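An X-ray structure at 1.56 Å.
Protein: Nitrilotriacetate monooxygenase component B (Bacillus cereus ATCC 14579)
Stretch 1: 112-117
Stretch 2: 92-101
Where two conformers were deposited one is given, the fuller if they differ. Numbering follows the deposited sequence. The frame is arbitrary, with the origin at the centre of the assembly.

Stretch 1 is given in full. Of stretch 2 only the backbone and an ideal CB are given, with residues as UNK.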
# COMPACT_ATOMS: atom_id res chain seq x y z
N GLU B 112 -4.83 -8.80 -24.43
CA GLU B 112 -4.92 -9.77 -25.53
C GLU B 112 -3.64 -10.62 -25.66
O GLU B 112 -3.71 -11.87 -25.88
CB GLU B 112 -5.31 -9.07 -26.84
CG GLU B 112 -6.68 -8.38 -26.81
CD GLU B 112 -7.89 -9.31 -26.69
OE1 GLU B 112 -7.74 -10.56 -26.69
OE2 GLU B 112 -9.01 -8.77 -26.53
N LEU B 113 -2.46 -10.00 -25.49
CA LEU B 113 -1.21 -10.75 -25.48
C LEU B 113 -1.21 -11.88 -24.45
O LEU B 113 -0.76 -13.00 -24.73
CB LEU B 113 -0.03 -9.82 -25.23
CG LEU B 113 1.38 -10.44 -25.13
CD1 LEU B 113 2.07 -10.44 -26.49
CD2 LEU B 113 2.25 -9.70 -24.08
N ALA B 114 -1.71 -11.57 -23.24
CA ALA B 114 -1.70 -12.54 -22.13
C ALA B 114 -2.87 -13.54 -22.15
O ALA B 114 -3.02 -14.36 -21.24
CB ALA B 114 -1.64 -11.77 -20.79
N LYS B 115 -3.69 -13.47 -23.21
CA LYS B 115 -4.81 -14.42 -23.40
C LYS B 115 -5.87 -14.22 -22.31
O LYS B 115 -6.59 -15.16 -21.94
CB LYS B 115 -4.31 -15.89 -23.47
CG LYS B 115 -3.29 -16.08 -24.59
CD LYS B 115 -2.99 -17.54 -24.83
CE LYS B 115 -1.92 -17.70 -25.88
NZ LYS B 115 -0.67 -17.99 -25.18
N LEU B 116 -5.97 -12.98 -21.82
CA LEU B 116 -7.00 -12.63 -20.83
C LEU B 116 -8.24 -12.14 -21.57
O LEU B 116 -8.19 -11.86 -22.78
CB LEU B 116 -6.45 -11.56 -19.88
CG LEU B 116 -5.38 -12.06 -18.90
CD1 LEU B 116 -4.74 -10.85 -18.22
CD2 LEU B 116 -5.90 -13.06 -17.83
N THR B 117 -9.36 -12.04 -20.85
CA THR B 117 -10.66 -11.86 -21.51
C THR B 117 -11.37 -10.60 -21.04
O THR B 117 -11.76 -10.52 -19.86
CB THR B 117 -11.56 -13.07 -21.12
OG1 THR B 117 -10.86 -14.29 -21.38
CG2 THR B 117 -12.90 -13.05 -21.86
N UNK B 92 -4.80 -17.88 -9.31
CA UNK B 92 -5.48 -18.49 -10.49
C UNK B 92 -5.10 -17.83 -11.81
O UNK B 92 -5.30 -18.40 -12.87
CB UNK B 92 -7.00 -18.41 -10.32
N UNK B 93 -4.57 -16.60 -11.77
CA UNK B 93 -4.21 -15.94 -13.03
C UNK B 93 -2.91 -15.13 -12.95
O UNK B 93 -2.62 -14.36 -13.86
CB UNK B 93 -5.35 -15.02 -13.47
N UNK B 94 -2.12 -15.34 -11.89
CA UNK B 94 -0.85 -14.62 -11.77
C UNK B 94 0.11 -14.92 -12.93
O UNK B 94 0.90 -14.06 -13.32
CB UNK B 94 -0.18 -14.98 -10.44
N UNK B 95 0.03 -16.12 -13.50
CA UNK B 95 0.84 -16.40 -14.69
C UNK B 95 0.56 -15.38 -15.82
O UNK B 95 1.51 -14.85 -16.43
CB UNK B 95 0.56 -17.82 -15.18
N UNK B 96 -0.73 -15.12 -16.09
CA UNK B 96 -1.12 -14.17 -17.12
C UNK B 96 -0.78 -12.76 -16.69
O UNK B 96 -0.33 -11.96 -17.50
CB UNK B 96 -2.61 -14.29 -17.43
N UNK B 97 -1.01 -12.44 -15.41
CA UNK B 97 -0.63 -11.09 -14.92
C UNK B 97 0.86 -10.86 -15.20
O UNK B 97 1.27 -9.80 -15.66
CB UNK B 97 -0.92 -10.94 -13.43
N UNK B 98 1.69 -11.85 -14.90
CA UNK B 98 3.14 -11.68 -15.13
C UNK B 98 3.47 -11.40 -16.59
O UNK B 98 4.38 -10.61 -16.89
CB UNK B 98 3.90 -12.93 -14.67
N UNK B 99 2.74 -12.05 -17.49
CA UNK B 99 2.93 -11.83 -18.93
C UNK B 99 2.68 -10.40 -19.32
O UNK B 99 3.32 -9.87 -20.25
CB UNK B 99 2.01 -12.75 -19.74
N UNK B 100 1.78 -9.72 -18.61
CA UNK B 100 1.49 -8.33 -18.96
C UNK B 100 2.57 -7.34 -18.56
O UNK B 100 2.52 -6.17 -18.95
CB UNK B 100 0.17 -7.91 -18.31
N UNK B 101 3.47 -7.75 -17.66
CA UNK B 101 4.38 -6.79 -17.00
C UNK B 101 5.48 -6.33 -17.95
O UNK B 101 6.08 -5.26 -17.76
CB UNK B 101 5.01 -7.41 -15.75

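Position 92 lies before the helix, and nothing of stretch 1 comes within 5.5 Å of its ideal CB. The contact therefore places no demand on it, and small or polar residues would do. It is S92, with chi1 at 71° (p).

Position 93 immediately precedes the helix, the N-cap position, which often favours Ser, Thr, Asp or Asn. Its CA-to-CB bond, however, points toward stretch 1, and the ideal CB is 4.8 Å from L116 CD2, so an apolar or aromatic side chain could extend a hydrocarbon contact. The residue is Y93. Its ring meets L116 obliquely, with CD1 4.1 Å from L116 CD2, while its OH is hydrogen-bonded elsewhere in the structure. Its carbonyl O accepts from the backbone N of 97 at 2.9 Å, an early bond of the helix.

Positions 94 and 95 have helical angles (-61/-30 and -57/-46), and their ideal CB atoms find nothing of stretch 1 within 5.5 Å. Many helix-compatible residues would fit; V94 and A95 are found.

Position 96 is the tightest site. Its CA is 5.3 Å from the CA of A114, the nearest CA pair in the backbone register, and its CB points toward stretch 1. The ideal CB is already 3.5 Å from L116 CD2 and 3.8 Å from A114 O. With stretch 1 so near, Gly, Ala or perhaps Ser are the natural candidates, and a methyl suits the apolar surroundings. A96 supplies it: CB packs 3.5 Å from L116 CD2 and 4.3 Å from A114 CB. The backbone takes part too, since A96 O lies 3.5 Å from A114 CB.

Positions 97 and 98 direct CA-to-CB away, so stretch 1 leaves their identity open. They are I97 (m, t) and N98 (chi1 t).

Position 99, one helical turn beyond 96, again points toward stretch 1. Its ideal CB is 3.9 Å from A114 CB and 5.3 Å from L113 CD2, favouring contact through the aliphatic base of a side chain. A longer chain, including Gln, Glu, Met, Lys or Arg, could run along the neighbouring backbone. The residue is E99, in one of two deposited conformers. Its OE1 approaches A114 CA at 3.7 Å and L113 O at 3.8 Å, but no direct hydrogen bond crosses between the stretches. A water instead bridges them, donating to A114 O at 2.7 Å and, weakly, to E99 OE2 at 2.7 Å.

Position 100 points sideways, with its ideal CB 4.9 Å from A114 CB. A beta-branched residue such as Val, Ile or Thr could bring a methyl into contact with that alanine. T100 does so: CG2 lies 3.7 Å from A114 CB and 4.3 Å from L116 CD1. With chi1 at 73° (p), its OG1 donates to the carbonyl O of I97 at 2.7 Å, satisfying the hydroxyl within its own stretch.

Position 101 is out of reach and unconstrained here; A101 occupies it.

Stretch 2 92-101: SYVAAINETA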
# COMPACT_ATOMS: atom_id res chain seq x y z
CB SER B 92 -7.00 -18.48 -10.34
OG SER B 92 -7.56 -17.17 -10.44
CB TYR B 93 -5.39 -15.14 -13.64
CG TYR B 93 -5.75 -13.81 -13.00
CD1 TYR B 93 -5.65 -12.62 -13.75
CD2 TYR B 93 -6.20 -13.74 -11.68
CE1 TYR B 93 -5.98 -11.40 -13.20
CE2 TYR B 93 -6.53 -12.47 -11.10
CZ TYR B 93 -6.41 -11.33 -11.89
OH TYR B 93 -6.70 -10.08 -11.37
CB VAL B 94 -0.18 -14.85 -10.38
CG1 VAL B 94 0.19 -16.36 -10.19
CG2 VAL B 94 1.02 -13.92 -10.20
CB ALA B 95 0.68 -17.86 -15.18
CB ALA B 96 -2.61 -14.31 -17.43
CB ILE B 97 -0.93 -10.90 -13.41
CG1 ILE B 97 -2.44 -10.95 -13.15
CG2 ILE B 97 -0.32 -9.61 -12.92
CD1 ILE B 97 -2.81 -11.10 -11.68
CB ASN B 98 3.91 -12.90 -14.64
CG ASN B 98 5.41 -12.68 -14.67
OD1 ASN B 98 6.14 -13.40 -15.36
ND2 ASN B 98 5.88 -11.67 -13.94
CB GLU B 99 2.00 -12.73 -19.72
CG GLU B 99 2.43 -14.14 -19.74
CD GLU B 99 1.84 -14.90 -20.89
OE1 GLU B 99 1.57 -14.29 -21.95
OE2 GLU B 99 1.64 -16.12 -20.73
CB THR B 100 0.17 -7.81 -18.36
OG1 THR B 100 0.31 -7.60 -16.94
CG2 THR B 100 -0.97 -8.77 -18.70
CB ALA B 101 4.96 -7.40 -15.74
O HOH W 1 -1.01 -15.98 -20.46
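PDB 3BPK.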